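TRNA (Adenine(22)-N(1))-methyltransferase (Mycoplasma capricolum subsp. capricolum, PDB 6QE6) probably methylates N1 of adenine 22 in tRNA and binds the cofactor product S-adenosyl-L-homocysteine. Local coordinates at residues Phe196-Ile210 with Arg233-Arg245. Sequence-based numbering, arbitrary orientation.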
ATOM      1  N   PHE A 196     -14.794  -1.680  -4.897  1.00 31.15           N
ATOM      2  CA  PHE A 196     -14.579  -2.090  -6.276  1.00 32.33           C
ATOM      3  C   PHE A 196     -15.841  -2.381  -7.083  1.00 34.00           C
ATOM      4  O   PHE A 196     -15.714  -2.738  -8.254  1.00 36.22           O
ATOM      5  CB  PHE A 196     -13.642  -3.309  -6.316  1.00 34.78           C
ATOM      6  CG  PHE A 196     -12.274  -3.015  -5.769  1.00 35.19           C
ATOM      7  CD1 PHE A 196     -11.390  -2.211  -6.481  1.00 31.70           C
ATOM      8  CD2 PHE A 196     -11.888  -3.490  -4.520  1.00 34.87           C
ATOM      9  CE1 PHE A 196     -10.133  -1.902  -5.959  1.00 31.59           C
ATOM     10  CE2 PHE A 196     -10.629  -3.192  -3.999  1.00 32.81           C
ATOM     11  CZ  PHE A 196      -9.751  -2.391  -4.724  1.00 29.65           C
ATOM     12  N   ASN A 197     -17.040  -2.209  -6.516  1.00 33.46           N
ATOM     13  CA  ASN A 197     -18.275  -2.349  -7.289  1.00 36.26           C
ATOM     14  C   ASN A 197     -18.225  -1.529  -8.571  1.00 36.89           C
ATOM     15  O   ASN A 197     -17.938  -0.325  -8.542  1.00 33.12           O
ATOM     16  CB  ASN A 197     -19.491  -1.902  -6.467  1.00 36.18           C
ATOM     17  CG  ASN A 197     -19.910  -2.917  -5.438  1.00 36.51           C
ATOM     18  OD1 ASN A 197     -19.968  -4.113  -5.718  1.00 38.33           O
ATOM     19  ND2 ASN A 197     -20.213  -2.443  -4.226  1.00 36.41           N
ATOM     20  N   LYS A 198     -18.534  -2.187  -9.697  1.00 33.05           N
ATOM     21  CA  LYS A 198     -18.665  -1.528 -10.997  1.00 36.59           C
ATOM     22  C   LYS A 198     -17.343  -0.961 -11.501  1.00 33.97           C
ATOM     23  O   LYS A 198     -17.340  -0.016 -12.292  1.00 36.92           O
ATOM     24  CB  LYS A 198     -19.717  -0.408 -10.970  1.00 37.45           C
ATOM     25  CG  LYS A 198     -21.034  -0.765 -10.278  1.00 38.62           C
ATOM     26  CD  LYS A 198     -21.764  -1.901 -11.004  1.00 35.26           C
ATOM     27  CE  LYS A 198     -23.261  -1.919 -10.681  1.00 37.42           C
ATOM     28  NZ  LYS A 198     -23.844  -3.278 -10.854  1.00 37.57           N
ATOM     29  N   ASN A 199     -16.213  -1.517 -11.062  1.00 32.74           N
ATOM     30  CA  ASN A 199     -14.901  -0.962 -11.409  1.00 39.56           C
ATOM     31  C   ASN A 199     -14.390  -1.645 -12.676  1.00 38.86           C
ATOM     32  O   ASN A 199     -13.804  -2.732 -12.618  1.00 37.35           O
ATOM     33  CB  ASN A 199     -13.929  -1.128 -10.247  1.00 33.21           C
ATOM     34  CG  ASN A 199     -12.615  -0.416 -10.473  1.00 34.89           C
ATOM     35  OD1 ASN A 199     -12.016  -0.520 -11.546  1.00 38.43           O
ATOM     36  ND2 ASN A 199     -12.138   0.293  -9.452  1.00 33.62           N
ATOM     37  N   SER A 200     -14.582  -0.989 -13.827  1.00 36.87           N
ATOM     38  CA  SER A 200     -14.226  -1.614 -15.101  1.00 38.12           C
ATOM     39  C   SER A 200     -12.721  -1.806 -15.254  1.00 35.37           C
ATOM     40  O   SER A 200     -12.287  -2.764 -15.902  1.00 39.82           O
ATOM     41  CB  SER A 200     -14.779  -0.798 -16.276  1.00 40.75           C
ATOM     42  OG  SER A 200     -14.777   0.595 -15.989  1.00 47.50           O
ATOM     43  N   LEU A 201     -11.905  -0.926 -14.676  1.00 37.31           N
ATOM     44  CA  LEU A 201     -10.460  -1.136 -14.742  1.00 37.32           C
ATOM     45  C   LEU A 201     -10.072  -2.447 -14.056  1.00 35.90           C
ATOM     46  O   LEU A 201      -9.397  -3.300 -14.651  1.00 31.20           O
ATOM     47  CB  LEU A 201      -9.719   0.056 -14.120  1.00 26.87           C
ATOM     48  CG  LEU A 201      -8.182   0.017 -14.146  1.00 30.59           C
ATOM     49  CD1 LEU A 201      -7.639   0.096 -15.576  1.00 22.85           C
ATOM     50  CD2 LEU A 201      -7.569   1.124 -13.294  1.00 32.32           C
ATOM     51  N   TYR A 202     -10.531  -2.640 -12.812  1.00 31.63           N
ATOM     52  CA  TYR A 202     -10.150  -3.822 -12.036  1.00 32.85           C
ATOM     53  C   TYR A 202     -10.777  -5.092 -12.604  1.00 29.80           C
ATOM     54  O   TYR A 202     -10.144  -6.157 -12.622  1.00 28.26           O
ATOM     55  CB  TYR A 202     -10.549  -3.628 -10.564  1.00 28.33           C
ATOM     56  CG  TYR A 202     -10.017  -4.661  -9.610  1.00 27.12           C
ATOM     57  CD1 TYR A 202      -8.710  -5.107  -9.695  1.00 24.88           C
ATOM     58  CD2 TYR A 202     -10.824  -5.189  -8.600  1.00 32.73           C
ATOM     59  CE1 TYR A 202      -8.219  -6.063  -8.819  1.00 30.94           C
ATOM     60  CE2 TYR A 202     -10.335  -6.148  -7.706  1.00 29.81           C
ATOM     61  CZ  TYR A 202      -9.033  -6.581  -7.826  1.00 30.47           C
ATOM     62  OH  TYR A 202      -8.532  -7.527  -6.959  1.00 32.42           O
ATOM     63  N   ILE A 203     -12.028  -5.011 -13.052  1.00 29.45           N
ATOM     64  CA  ILE A 203     -12.642  -6.179 -13.669  1.00 35.22           C
ATOM     65  C   ILE A 203     -11.863  -6.578 -14.915  1.00 33.08           C
ATOM     66  O   ILE A 203     -11.584  -7.763 -15.141  1.00 29.92           O
ATOM     67  CB  ILE A 203     -14.129  -5.913 -13.971  1.00 38.29           C
ATOM     68  CG1 ILE A 203     -14.907  -5.773 -12.659  1.00 33.97           C
ATOM     69  CG2 ILE A 203     -14.707  -7.037 -14.798  1.00 29.46           C
ATOM     70  CD1 ILE A 203     -16.303  -5.220 -12.837  1.00 34.37           C
ATOM     71  N   SER A 204     -11.461  -5.591 -15.715  1.00 35.86           N
ATOM     72  CA  SER A 204     -10.672  -5.869 -16.910  1.00 34.09           C
ATOM     73  C   SER A 204      -9.381  -6.598 -16.554  1.00 32.07           C
ATOM     74  O   SER A 204      -9.033  -7.618 -17.167  1.00 29.07           O
ATOM     75  CB  SER A 204     -10.380  -4.564 -17.633  1.00 29.52           C
ATOM     76  OG  SER A 204      -9.667  -4.843 -18.803  1.00 43.37           O
ATOM     77  N   TYR A 205      -8.679  -6.102 -15.530  1.00 30.23           N
ATOM     78  CA  TYR A 205      -7.467  -6.756 -15.053  1.00 30.80           C
ATOM     79  C   TYR A 205      -7.734  -8.205 -14.635  1.00 33.46           C
ATOM     80  O   TYR A 205      -6.921  -9.098 -14.908  1.00 30.58           O
ATOM     81  CB  TYR A 205      -6.886  -5.951 -13.891  1.00 29.91           C
ATOM     82  CG  TYR A 205      -5.686  -6.595 -13.243  1.00 34.71           C
ATOM     83  CD1 TYR A 205      -4.398  -6.334 -13.714  1.00 35.22           C
ATOM     84  CD2 TYR A 205      -5.833  -7.460 -12.169  1.00 28.66           C
ATOM     85  CE1 TYR A 205      -3.295  -6.916 -13.135  1.00 30.71           C
ATOM     86  CE2 TYR A 205      -4.738  -8.053 -11.586  1.00 33.80           C
ATOM     87  CZ  TYR A 205      -3.471  -7.772 -12.069  1.00 36.66           C
ATOM     88  OH  TYR A 205      -2.371  -8.360 -11.488  1.00 41.85           O
ATOM     89  N   LEU A 206      -8.871  -8.455 -13.965  1.00 32.96           N
ATOM     90  CA  LEU A 206      -9.153  -9.793 -13.445  1.00 33.13           C
ATOM     91  C   LEU A 206      -9.521 -10.757 -14.568  1.00 35.46           C
ATOM     92  O   LEU A 206      -9.168 -11.940 -14.514  1.00 34.07           O
ATOM     93  CB  LEU A 206     -10.271  -9.736 -12.401  1.00 30.74           C
ATOM     94  CG  LEU A 206      -9.890  -9.091 -11.080  1.00 31.81           C
ATOM     95  CD1 LEU A 206     -11.096  -8.980 -10.161  1.00 29.76           C
ATOM     96  CD2 LEU A 206      -8.776  -9.912 -10.442  1.00 33.30           C
ATOM     97  N   GLU A 207     -10.247 -10.279 -15.585  1.00 34.46           N
ATOM     98  CA  GLU A 207     -10.479 -11.112 -16.756  1.00 34.42           C
ATOM     99  C   GLU A 207      -9.160 -11.439 -17.449  1.00 30.53           C
ATOM    100  O   GLU A 207      -8.957 -12.571 -17.899  1.00 29.14           O
ATOM    101  CB  GLU A 207     -11.469 -10.431 -17.711  1.00 33.05           C
ATOM    102  CG  GLU A 207     -12.673  -9.851 -16.987  1.00 37.81           C
ATOM    103  CD  GLU A 207     -14.034 -10.380 -17.453  1.00 53.98           C
ATOM    104  OE1 GLU A 207     -14.200 -11.620 -17.584  1.00 62.45           O
ATOM    105  OE2 GLU A 207     -14.960  -9.550 -17.645  1.00 56.07           O
ATOM    106  N   ASN A 208      -8.221 -10.484 -17.489  1.00 33.73           N
ATOM    107  CA  ASN A 208      -6.926 -10.802 -18.084  1.00 34.59           C
ATOM    108  C   ASN A 208      -6.159 -11.820 -17.243  1.00 40.16           C
ATOM    109  O   ASN A 208      -5.413 -12.644 -17.797  1.00 36.35           O
ATOM    110  CB  ASN A 208      -6.081  -9.543 -18.294  1.00 38.84           C
ATOM    111  CG  ASN A 208      -4.831  -9.817 -19.163  1.00 45.81           C
ATOM    112  OD1 ASN A 208      -4.941 -10.276 -20.310  1.00 46.51           O
ATOM    113  ND2 ASN A 208      -3.645  -9.555 -18.608  1.00 44.90           N
ATOM    114  N   GLU A 209      -6.349 -11.790 -15.914  1.00 33.23           N
ATOM    115  CA  GLU A 209      -5.777 -12.819 -15.055  1.00 35.13           C
ATOM    116  C   GLU A 209      -6.343 -14.201 -15.389  1.00 32.86           C
ATOM    117  O   GLU A 209      -5.607 -15.196 -15.406  1.00 32.22           O
ATOM    118  CB  GLU A 209      -6.025 -12.458 -13.586  1.00 38.58           C
ATOM    119  CG  GLU A 209      -4.879 -12.803 -12.652  1.00 43.38           C
ATOM    120  CD  GLU A 209      -3.539 -12.247 -13.131  1.00 53.85           C
ATOM    121  OE1 GLU A 209      -3.353 -11.006 -13.098  1.00 47.23           O
ATOM    122  OE2 GLU A 209      -2.669 -13.052 -13.547  1.00 60.39           O
ATOM    123  N   ILE A 210      -7.644 -14.287 -15.676  1.00 32.00           N
ATOM    124  CA  ILE A 210      -8.224 -15.572 -16.068  1.00 32.36           C
ATOM    125  C   ILE A 210      -7.597 -16.071 -17.367  1.00 33.42           C
ATOM    126  O   ILE A 210      -7.290 -17.261 -17.501  1.00 34.82           O
ATOM    127  CB  ILE A 210      -9.758 -15.467 -16.184  1.00 32.27           C
ATOM    128  CG1 ILE A 210     -10.399 -15.322 -14.808  1.00 30.71           C
ATOM    129  CG2 ILE A 210     -10.338 -16.706 -16.863  1.00 29.10           C
ATOM    130  CD1 ILE A 210     -11.918 -15.276 -14.853  1.00 28.62           C
ATOM    131  N   ARG A 233      -8.370 -20.969  -8.594  1.00 39.62           N
ATOM    132  CA  ARG A 233      -8.146 -19.531  -8.696  1.00 39.26           C
ATOM    133  C   ARG A 233      -9.096 -18.911  -9.720  1.00 36.79           C
ATOM    134  O   ARG A 233      -9.807 -17.947  -9.409  1.00 34.63           O
ATOM    135  CB  ARG A 233      -6.679 -19.266  -9.039  1.00 36.88           C
ATOM    136  CG  ARG A 233      -6.047 -18.041  -8.377  1.00 39.09           C
ATOM    137  CD  ARG A 233      -6.651 -16.781  -8.945  1.00 48.02           C
ATOM    138  NE  ARG A 233      -5.802 -15.569  -8.966  1.00 59.93           N
ATOM    139  CZ  ARG A 233      -5.591 -14.754  -7.928  1.00 58.66           C
ATOM    140  NH1 ARG A 233      -4.840 -13.670  -8.083  1.00 54.03           N
ATOM    141  NH2 ARG A 233      -6.118 -15.023  -6.731  1.00 54.73           N
ATOM    142  N   ILE A 234      -9.171 -19.503 -10.926  1.00 35.52           N
ATOM    143  CA  ILE A 234     -10.027 -18.963 -11.988  1.00 32.65           C
ATOM    144  C   ILE A 234     -11.466 -18.850 -11.515  1.00 33.40           C
ATOM    145  O   ILE A 234     -12.121 -17.821 -11.711  1.00 33.19           O
ATOM    146  CB  ILE A 234      -9.950 -19.830 -13.258  1.00 34.81           C
ATOM    147  CG1 ILE A 234      -8.686 -19.534 -14.055  1.00 30.22           C
ATOM    148  CG2 ILE A 234     -11.180 -19.584 -14.138  1.00 29.20           C
ATOM    149  CD1 ILE A 234      -8.306 -20.635 -14.987  1.00 31.07           C
ATOM    150  N   ASN A 235     -11.987 -19.921 -10.905  1.00 37.72           N
ATOM    151  CA  ASN A 235     -13.373 -19.910 -10.438  1.00 39.54           C
ATOM    152  C   ASN A 235     -13.589 -18.896  -9.327  1.00 37.74           C
ATOM    153  O   ASN A 235     -14.662 -18.284  -9.253  1.00 39.74           O
ATOM    154  CB  ASN A 235     -13.789 -21.294  -9.949  1.00 38.47           C
ATOM    155  CG  ASN A 235     -13.853 -22.311 -11.069  1.00 41.17           C
ATOM    156  OD1 ASN A 235     -13.980 -21.955 -12.248  1.00 44.98           O
ATOM    157  ND2 ASN A 235     -13.767 -23.586 -10.708  1.00 42.49           N
ATOM    158  N   LYS A 236     -12.594 -18.708  -8.455  1.00 32.93           N
ATOM    159  CA  LYS A 236     -12.729 -17.682  -7.429  1.00 34.92           C
ATOM    160  C   LYS A 236     -12.827 -16.306  -8.067  1.00 35.43           C
ATOM    161  O   LYS A 236     -13.704 -15.511  -7.701  1.00 33.91           O
ATOM    162  CB  LYS A 236     -11.569 -17.773  -6.435  1.00 31.77           C
ATOM    163  CG  LYS A 236     -11.954 -18.547  -5.174  1.00 40.86           C
ATOM    164  CD  LYS A 236     -10.796 -19.318  -4.531  1.00 42.90           C
ATOM    165  CE  LYS A 236      -9.601 -18.439  -4.241  1.00 46.59           C
ATOM    166  NZ  LYS A 236      -8.604 -19.123  -3.356  1.00 52.14           N
ATOM    167  N   ILE A 237     -11.980 -16.035  -9.072  1.00 28.69           N
ATOM    168  CA  ILE A 237     -11.999 -14.743  -9.757  1.00 29.85           C
ATOM    169  C   ILE A 237     -13.349 -14.520 -10.420  1.00 33.70           C
ATOM    170  O   ILE A 237     -13.942 -13.436 -10.328  1.00 31.44           O
ATOM    171  CB  ILE A 237     -10.861 -14.653 -10.795  1.00 31.26           C
ATOM    172  CG1 ILE A 237      -9.484 -14.785 -10.143  1.00 33.88           C
ATOM    173  CG2 ILE A 237     -10.954 -13.352 -11.569  1.00 26.87           C
ATOM    174  CD1 ILE A 237      -8.345 -14.704 -11.137  1.00 35.19           C
ATOM    175  N   ARG A 238     -13.834 -15.540 -11.130  1.00 32.58           N
ATOM    176  CA  ARG A 238     -15.097 -15.414 -11.840  1.00 32.45           C
ATOM    177  C   ARG A 238     -16.237 -15.142 -10.872  1.00 35.21           C
ATOM    178  O   ARG A 238     -17.135 -14.346 -11.163  1.00 36.40           O
ATOM    179  CB  ARG A 238     -15.363 -16.685 -12.649  1.00 38.53           C
ATOM    180  CG  ARG A 238     -16.750 -16.732 -13.254  1.00 41.33           C
ATOM    181  CD  ARG A 238     -16.929 -15.576 -14.201  1.00 44.00           C
ATOM    182  NE  ARG A 238     -15.936 -15.643 -15.269  1.00 47.39           N
ATOM    183  CZ  ARG A 238     -15.491 -14.582 -15.941  1.00 48.18           C
ATOM    184  NH1 ARG A 238     -15.941 -13.362 -15.646  1.00 42.64           N
ATOM    185  NH2 ARG A 238     -14.588 -14.742 -16.904  1.00 42.72           N
ATOM    186  N   LYS A 239     -16.227 -15.801  -9.713  1.00 34.53           N
ATOM    187  CA  LYS A 239     -17.226 -15.487  -8.701  1.00 40.59           C
ATOM    188  C   LYS A 239     -17.112 -14.032  -8.274  1.00 35.47           C
ATOM    189  O   LYS A 239     -18.104 -13.291  -8.281  1.00 37.54           O
ATOM    190  CB  LYS A 239     -17.094 -16.438  -7.502  1.00 38.83           C
ATOM    191  CG  LYS A 239     -17.578 -17.849  -7.811  1.00 44.68           C
ATOM    192  CD  LYS A 239     -17.616 -18.765  -6.592  1.00 52.53           C
ATOM    193  CE  LYS A 239     -17.289 -20.220  -6.973  1.00 55.39           C
ATOM    194  NZ  LYS A 239     -16.909 -21.075  -5.804  1.00 60.11           N
ATOM    195  N   TYR A 240     -15.894 -13.594  -7.931  1.00 35.72           N
ATOM    196  CA  TYR A 240     -15.730 -12.224  -7.456  1.00 38.07           C
ATOM    197  C   TYR A 240     -16.108 -11.221  -8.538  1.00 36.45           C
ATOM    198  O   TYR A 240     -16.789 -10.227  -8.259  1.00 33.81           O
ATOM    199  CB  TYR A 240     -14.300 -11.981  -6.967  1.00 33.84           C
ATOM    200  CG  TYR A 240     -14.081 -10.572  -6.457  1.00 30.46           C
ATOM    201  CD1 TYR A 240     -14.353 -10.237  -5.135  1.00 34.76           C
ATOM    202  CD2 TYR A 240     -13.613  -9.562  -7.309  1.00 36.08           C
ATOM    203  CE1 TYR A 240     -14.148  -8.933  -4.656  1.00 34.33           C
ATOM    204  CE2 TYR A 240     -13.407  -8.249  -6.849  1.00 34.59           C
ATOM    205  CZ  TYR A 240     -13.676  -7.945  -5.519  1.00 35.46           C
ATOM    206  OH  TYR A 240     -13.481  -6.665  -5.064  1.00 31.74           O
ATOM    207  N   ILE A 241     -15.687 -11.467  -9.783  1.00 32.00           N
ATOM    208  CA  ILE A 241     -16.124 -10.607 -10.878  1.00 31.95           C
ATOM    209  C   ILE A 241     -17.642 -10.498 -10.881  1.00 37.74           C
ATOM    210  O   ILE A 241     -18.203  -9.401 -10.982  1.00 37.52           O
ATOM    211  CB  ILE A 241     -15.598 -11.125 -12.230  1.00 35.93           C
ATOM    212  CG1 ILE A 241     -14.079 -10.979 -12.318  1.00 33.39           C
ATOM    213  CG2 ILE A 241     -16.231 -10.331 -13.373  1.00 36.70           C
ATOM    214  CD1 ILE A 241     -13.501 -11.386 -13.661  1.00 32.24           C
ATOM    215  N   ASP A 242     -18.332 -11.633 -10.731  1.00 39.25           N
ATOM    216  CA  ASP A 242     -19.792 -11.615 -10.825  1.00 40.63           C
ATOM    217  C   ASP A 242     -20.419 -10.760  -9.731  1.00 44.03           C
ATOM    218  O   ASP A 242     -21.460 -10.125  -9.952  1.00 45.24           O
ATOM    219  CB  ASP A 242     -20.347 -13.038 -10.774  1.00 39.60           C
ATOM    220  CG  ASP A 242     -20.112 -13.812 -12.075  1.00 51.00           C
ATOM    221  OD1 ASP A 242     -20.336 -15.043 -12.060  1.00 59.76           O
ATOM    222  OD2 ASP A 242     -19.699 -13.212 -13.109  1.00 53.05           O
ATOM    223  N   VAL A 243     -19.782 -10.695  -8.565  1.00 40.75           N
ATOM    224  CA  VAL A 243     -20.341  -9.929  -7.459  1.00 43.12           C
ATOM    225  C   VAL A 243     -20.185  -8.419  -7.681  1.00 41.41           C
ATOM    226  O   VAL A 243     -21.090  -7.639  -7.363  1.00 43.29           O
ATOM    227  CB  VAL A 243     -19.683 -10.382  -6.150  1.00 43.03           C
ATOM    228  CG1 VAL A 243     -20.095  -9.474  -5.044  1.00 45.96           C
ATOM    229  CG2 VAL A 243     -20.060 -11.822  -5.865  1.00 46.67           C
ATOM    230  N   ILE A 244     -19.041  -7.972  -8.213  1.00 40.90           N
ATOM    231  CA  ILE A 244     -18.808  -6.532  -8.350  1.00 40.30           C
ATOM    232  C   ILE A 244     -19.226  -5.989  -9.706  1.00 39.16           C
ATOM    233  O   ILE A 244     -19.202  -4.762  -9.894  1.00 41.58           O
ATOM    234  CB  ILE A 244     -17.333  -6.144  -8.075  1.00 37.57           C
ATOM    235  CG1 ILE A 244     -16.370  -6.859  -9.019  1.00 30.80           C
ATOM    236  CG2 ILE A 244     -16.938  -6.438  -6.619  1.00 32.92           C
ATOM    237  CD1 ILE A 244     -15.034  -6.166  -9.116  1.00 32.18           C
ATOM    238  N   ARG A 245     -19.621  -6.855 -10.642  1.00 43.13           N
ATOM    239  CA  ARG A 245     -19.872  -6.536 -12.056  1.00 44.04           C
ATOM    240  C   ARG A 245     -20.856  -5.393 -12.299  1.00 41.75           C
ATOM    241  O   ARG A 245     -21.990  -5.423 -11.825  1.00 47.20           O
ATOM    242  CB  ARG A 245     -20.376  -7.800 -12.767  1.00 49.35           C
ATOM    243  CG  ARG A 245     -20.528  -7.672 -14.268  1.00 63.83           C
ATOM    244  CD  ARG A 245     -20.002  -8.902 -15.022  1.00 65.40           C
ATOM    245  NE  ARG A 245     -19.770  -8.592 -16.437  1.00 71.16           N
ATOM    246  CZ  ARG A 245     -18.641  -8.077 -16.932  1.00 69.09           C
ATOM    247  NH1 ARG A 245     -18.532  -7.826 -18.232  1.00 73.97           N
ATOM    248  NH2 ARG A 245     -17.615  -7.812 -16.137  1.00 63.64           N
TER
HETATM  249  O   HOH W   1     -21.499  -3.907  -8.176  1.00 40.68           O
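Glu207 OE1 is gripped by both terminal nitrogens of Arg238, NH1 at 3.1 Å and NH2 at 3.2 Å. The oxygen lies in the guanidinium plane, but the carboxylate is turned 65° from it. Arg238 reaches Glu207 by bending its chain at chi2 and chi3, and CD1 of Ile210 covers one face of the guanidinium. The other carboxylate oxygen, Glu207 OE2, meets Arg245 NH2 through charge alone, completing a three-residue salt-bridge network along one margin of an antiparallel helical hairpin.

Inside this margin, complementary aliphatic surfaces interlock by knobs-into-holes packing: Ile241 fits among Ile203, Leu206, Glu207 and Ile210, while Ile210 enters the hole formed by Ile234, Ile237, Arg238 and Ile241. Leu206 CD1 lies 3.8 Å from Tyr240 CD2, next to where the Tyr202 and Tyr240 side chains cross at nearly a right angle.

At the C-terminal end of helix 225-244, the carbonyl O of Ile244 receives the backbone N of Lys198 at 2.7 Å (N-H...O 165°), tying that helix end to the type II beta turn 196-199. Ile244 CD1 packs 3.6 Å from Ile203 CG1.

The hairpin stands away from the cofactor pocket. Tyr202 OH and Tyr240 OH bond to the carbonyls of Phe190 and Gly191, anchoring it at the end of helix 185-190, while Phe196 and Tyr202 meet Phe161 of strand 155-163, at one edge of the sheet.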